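Local coordinates for lipoprotein (Mycoplasma mycoides subsp. capri, PDB 7ADK), which probably acts as a peptidase of the mycoplasma DUF31 family, a member of the PA clan, and is made as a lipoprotein, at residues T212-Q223 with G793-G801. Numbering follows the deposited sequence.
Sequences TKQENIKKFDDQ and GYDYKNLFG
Asn216 reaches the edge of the Tyr796 ring, its ND2 lying near the ring plane 3.8 Å from CD1. The faces of that ring are taken by neighbours in the chain: Phe800 CD1 lies over one and Tyr794 CD2 over the opposite one, each offset toward the rim. The Phe800 ring is likewise met at its edge, where Lys218 NZ stands 3.9 Å from CZ and Gln223 OE1 4.0 Å from CE2. The extended Lys218 side chain runs at about a right angle to that of Phe800, and its ammonium bonds to Ser705.

Leu799 lies between Thr212 and Phe220. A chi1 of -176°, turning CG away from the backbone N, lays CD1 3.6 Å from Phe220 CZ and 3.9 Å from Thr212 CB. Its other methyl, CD2, touches Asn216 ND2 at 3.5 Å. At the outer margin, the aliphatic parts of Glu215 and Lys797 meet.

An Asx turn, Asp795 OD1 accepting from Lys797 N, and a type I' turn from Tyr796 to Leu799 shape the loop after strand 783-792. It packs on the turn at 212-215, the following loop and the first turn of helix 220-226. Tyr796 OH bonds outside the contact to Asp714, and Thr212 OG1 to Arg208 O, which implies a partly buried interface held mainly by van der Waals packing, with polar atoms set at ring edges.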
loop_
_atom_site.group_PDB
_atom_site.type_symbol
_atom_site.label_atom_id
_atom_site.label_comp_id
_atom_site.label_asym_id
_atom_site.label_seq_id
_atom_site.Cartn_x
_atom_site.Cartn_y
_atom_site.Cartn_z
ATOM N N THR B 212 -14.642 -50.274 6.290
ATOM C CA THR B 212 -15.758 -49.509 6.885
ATOM C C THR B 212 -15.833 -48.075 6.344
ATOM O O THR B 212 -16.886 -47.446 6.379
ATOM C CB THR B 212 -15.675 -49.523 8.417
ATOM O OG1 THR B 212 -15.718 -50.853 8.872
ATOM C CG2 THR B 212 -16.816 -48.806 9.114
ATOM N N LYS B 213 -14.758 -47.577 5.722
ATOM C CA LYS B 213 -14.776 -46.360 4.900
ATOM C C LYS B 213 -15.604 -46.483 3.598
ATOM O O LYS B 213 -15.736 -45.506 2.869
ATOM C CB LYS B 213 -13.335 -45.884 4.654
ATOM C CG LYS B 213 -12.767 -46.456 3.352
ATOM C CD LYS B 213 -11.250 -46.340 3.232
ATOM C CE LYS B 213 -10.755 -46.696 1.818
ATOM N NZ LYS B 213 -11.155 -48.050 1.374
ATOM N N GLN B 214 -16.154 -47.648 3.242
ATOM C CA GLN B 214 -17.055 -47.711 2.078
ATOM C C GLN B 214 -18.357 -46.914 2.293
ATOM O O GLN B 214 -18.987 -46.487 1.326
ATOM C CB GLN B 214 -17.343 -49.162 1.672
ATOM C CG GLN B 214 -16.148 -49.825 0.966
ATOM C CD GLN B 214 -16.512 -51.123 0.248
ATOM O OE1 GLN B 214 -17.560 -51.277 -0.358
ATOM N NE2 GLN B 214 -15.666 -52.110 0.265
ATOM N N GLU B 215 -18.743 -46.649 3.540
ATOM C CA GLU B 215 -19.846 -45.743 3.872
ATOM C C GLU B 215 -19.451 -44.256 3.764
ATOM O O GLU B 215 -20.267 -43.428 3.355
ATOM C CB GLU B 215 -20.347 -46.074 5.287
ATOM C CG GLU B 215 -21.413 -47.171 5.352
ATOM C CD GLU B 215 -21.143 -48.420 4.508
ATOM O OE1 GLU B 215 -21.961 -48.717 3.610
ATOM O OE2 GLU B 215 -20.155 -49.137 4.764
ATOM N N ASN B 216 -18.214 -43.900 4.101
ATOM C CA ASN B 216 -17.650 -42.548 4.024
ATOM C C ASN B 216 -16.130 -42.667 3.854
ATOM O O ASN B 216 -15.481 -43.379 4.614
ATOM C CB ASN B 216 -17.988 -41.766 5.302
ATOM C CG ASN B 216 -17.532 -42.475 6.567
ATOM O OD1 ASN B 216 -18.125 -43.441 7.013
ATOM N ND2 ASN B 216 -16.467 -42.039 7.185
ATOM N N ILE B 217 -15.525 -41.915 2.939
ATOM C CA ILE B 217 -14.289 -42.363 2.265
ATOM C C ILE B 217 -13.096 -41.520 2.724
ATOM O O ILE B 217 -13.236 -40.320 2.923
ATOM C CB ILE B 217 -14.497 -42.273 0.722
ATOM C CG1 ILE B 217 -15.495 -43.334 0.203
ATOM C CG2 ILE B 217 -13.202 -42.288 -0.105
ATOM C CD1 ILE B 217 -14.932 -44.725 -0.094
ATOM N N LYS B 218 -11.951 -42.194 2.924
ATOM C CA LYS B 218 -10.610 -41.755 3.388
ATOM C C LYS B 218 -9.581 -42.800 2.907
ATOM O O LYS B 218 -9.946 -43.656 2.102
ATOM C CB LYS B 218 -10.599 -41.628 4.926
ATOM C CG LYS B 218 -11.596 -40.575 5.392
ATOM C CD LYS B 218 -11.491 -40.085 6.827
ATOM C CE LYS B 218 -12.430 -38.892 6.915
ATOM N NZ LYS B 218 -12.376 -38.142 8.162
ATOM N N LYS B 219 -8.349 -42.845 3.429
ATOM C CA LYS B 219 -7.512 -44.072 3.414
ATOM C C LYS B 219 -6.544 -44.112 4.598
ATOM O O LYS B 219 -5.864 -43.138 4.857
ATOM C CB LYS B 219 -6.795 -44.208 2.061
ATOM C CG LYS B 219 -6.351 -45.645 1.763
ATOM C CD LYS B 219 -5.942 -45.816 0.296
ATOM C CE LYS B 219 -5.589 -47.267 -0.037
ATOM N NZ LYS B 219 -5.272 -47.425 -1.466
ATOM N N PHE B 220 -6.509 -45.195 5.359
ATOM C CA PHE B 220 -5.987 -45.211 6.736
ATOM C C PHE B 220 -4.491 -44.882 6.884
ATOM O O PHE B 220 -4.138 -44.057 7.720
ATOM C CB PHE B 220 -6.354 -46.565 7.375
ATOM C CG PHE B 220 -7.694 -46.652 8.104
ATOM C CD1 PHE B 220 -8.727 -45.708 7.919
ATOM C CD2 PHE B 220 -7.892 -47.692 9.026
ATOM C CE1 PHE B 220 -9.894 -45.768 8.688
ATOM C CE2 PHE B 220 -9.062 -47.753 9.794
ATOM C CZ PHE B 220 -10.060 -46.782 9.635
ATOM N N ASP B 221 -3.608 -45.447 6.062
ATOM C CA ASP B 221 -2.177 -45.103 6.089
ATOM C C ASP B 221 -1.862 -43.712 5.499
ATOM O O ASP B 221 -0.883 -43.084 5.896
ATOM C CB ASP B 221 -1.385 -46.167 5.337
ATOM C CG ASP B 221 0.116 -45.898 5.415
ATOM O OD1 ASP B 221 0.671 -45.868 6.533
ATOM O OD2 ASP B 221 0.752 -45.724 4.359
ATOM N N ASP B 222 -2.684 -43.207 4.573
ATOM C CA ASP B 222 -2.601 -41.821 4.112
ATOM C C ASP B 222 -3.005 -40.885 5.252
ATOM O O ASP B 222 -2.289 -39.954 5.596
ATOM C CB ASP B 222 -3.497 -41.540 2.897
ATOM C CG ASP B 222 -3.169 -42.269 1.596
ATOM O OD1 ASP B 222 -2.153 -42.993 1.505
ATOM O OD2 ASP B 222 -3.950 -42.086 0.639
ATOM N N GLN B 223 -4.123 -41.177 5.905
ATOM C CA GLN B 223 -4.704 -40.386 6.984
ATOM C C GLN B 223 -3.755 -40.212 8.172
ATOM O O GLN B 223 -3.766 -39.174 8.817
ATOM C CB GLN B 223 -6.012 -41.057 7.426
ATOM C CG GLN B 223 -6.913 -40.092 8.161
ATOM C CD GLN B 223 -7.898 -40.769 9.081
ATOM O OE1 GLN B 223 -7.838 -40.619 10.285
ATOM N NE2 GLN B 223 -8.806 -41.561 8.578
ATOM N N GLY B 793 -24.733 -32.477 12.724
ATOM C CA GLY B 793 -23.993 -33.669 13.064
ATOM C C GLY B 793 -23.654 -34.482 11.826
ATOM O O GLY B 793 -24.090 -34.193 10.720
ATOM N N TYR B 794 -22.852 -35.516 12.030
ATOM C CA TYR B 794 -22.480 -36.498 11.027
ATOM C C TYR B 794 -22.172 -37.810 11.736
ATOM O O TYR B 794 -21.607 -37.791 12.838
ATOM C CB TYR B 794 -21.278 -36.022 10.209
ATOM C CG TYR B 794 -21.089 -36.814 8.938
ATOM C CD1 TYR B 794 -21.772 -36.430 7.776
ATOM C CD2 TYR B 794 -20.236 -37.938 8.912
ATOM C CE1 TYR B 794 -21.591 -37.143 6.581
ATOM C CE2 TYR B 794 -20.084 -38.680 7.730
ATOM C CZ TYR B 794 -20.754 -38.277 6.557
ATOM O OH TYR B 794 -20.637 -38.986 5.411
ATOM N N ASP B 795 -22.528 -38.935 11.130
ATOM C CA ASP B 795 -22.322 -40.264 11.693
ATOM C C ASP B 795 -21.301 -41.037 10.851
ATOM O O ASP B 795 -21.460 -41.162 9.638
ATOM C CB ASP B 795 -23.682 -40.967 11.781
ATOM C CG ASP B 795 -23.660 -42.311 12.510
ATOM O OD1 ASP B 795 -22.594 -42.950 12.621
ATOM O OD2 ASP B 795 -24.731 -42.734 12.983
ATOM N N TYR B 796 -20.267 -41.565 11.495
ATOM C CA TYR B 796 -19.171 -42.308 10.878
ATOM C C TYR B 796 -19.339 -43.841 10.884
ATOM O O TYR B 796 -18.382 -44.554 10.592
ATOM C CB TYR B 796 -17.867 -41.885 11.552
ATOM C CG TYR B 796 -17.561 -40.406 11.468
ATOM C CD1 TYR B 796 -17.131 -39.857 10.252
ATOM C CD2 TYR B 796 -17.649 -39.592 12.612
ATOM C CE1 TYR B 796 -16.740 -38.512 10.189
ATOM C CE2 TYR B 796 -17.272 -38.240 12.546
ATOM C CZ TYR B 796 -16.779 -37.707 11.341
ATOM O OH TYR B 796 -16.292 -36.444 11.266
ATOM N N LYS B 797 -20.509 -44.381 11.241
ATOM C CA LYS B 797 -20.827 -45.821 11.166
ATOM C C LYS B 797 -19.805 -46.686 11.920
ATOM O O LYS B 797 -19.341 -47.711 11.438
ATOM C CB LYS B 797 -21.072 -46.252 9.705
ATOM C CG LYS B 797 -22.347 -45.667 9.074
ATOM C CD LYS B 797 -22.174 -44.262 8.502
ATOM C CE LYS B 797 -23.486 -43.710 7.938
ATOM N NZ LYS B 797 -23.322 -42.309 7.496
ATOM N N ASN B 798 -19.423 -46.222 13.109
ATOM C CA ASN B 798 -18.403 -46.784 14.001
ATOM C C ASN B 798 -16.945 -46.812 13.483
ATOM O O ASN B 798 -16.092 -47.434 14.118
ATOM C CB ASN B 798 -18.879 -48.114 14.618
ATOM C CG ASN B 798 -20.177 -47.987 15.386
ATOM O OD1 ASN B 798 -21.223 -48.436 14.961
ATOM N ND2 ASN B 798 -20.165 -47.352 16.526
ATOM N N LEU B 799 -16.607 -46.133 12.384
ATOM C CA LEU B 799 -15.235 -46.060 11.861
ATOM C C LEU B 799 -14.245 -45.508 12.902
ATOM O O LEU B 799 -13.135 -46.014 13.073
ATOM C CB LEU B 799 -15.261 -45.158 10.619
ATOM C CG LEU B 799 -13.929 -45.035 9.871
ATOM C CD1 LEU B 799 -13.623 -46.303 9.110
ATOM C CD2 LEU B 799 -14.016 -43.895 8.870
ATOM N N PHE B 800 -14.704 -44.478 13.615
ATOM C CA PHE B 800 -14.022 -43.795 14.708
ATOM C C PHE B 800 -14.537 -44.276 16.084
ATOM O O PHE B 800 -14.568 -43.516 17.047
ATOM C CB PHE B 800 -14.167 -42.277 14.485
ATOM C CG PHE B 800 -13.426 -41.705 13.284
ATOM C CD1 PHE B 800 -14.134 -41.225 12.171
ATOM C CD2 PHE B 800 -12.020 -41.664 13.265
ATOM C CE1 PHE B 800 -13.461 -40.721 11.047
ATOM C CE2 PHE B 800 -11.339 -41.165 12.143
ATOM C CZ PHE B 800 -12.055 -40.705 11.032
ATOM N N GLY B 801 -14.992 -45.526 16.197
ATOM C CA GLY B 801 -15.468 -46.104 17.451
ATOM C C GLY B 801 -16.807 -45.527 17.886
ATOM O O GLY B 801 -17.781 -45.592 17.142
#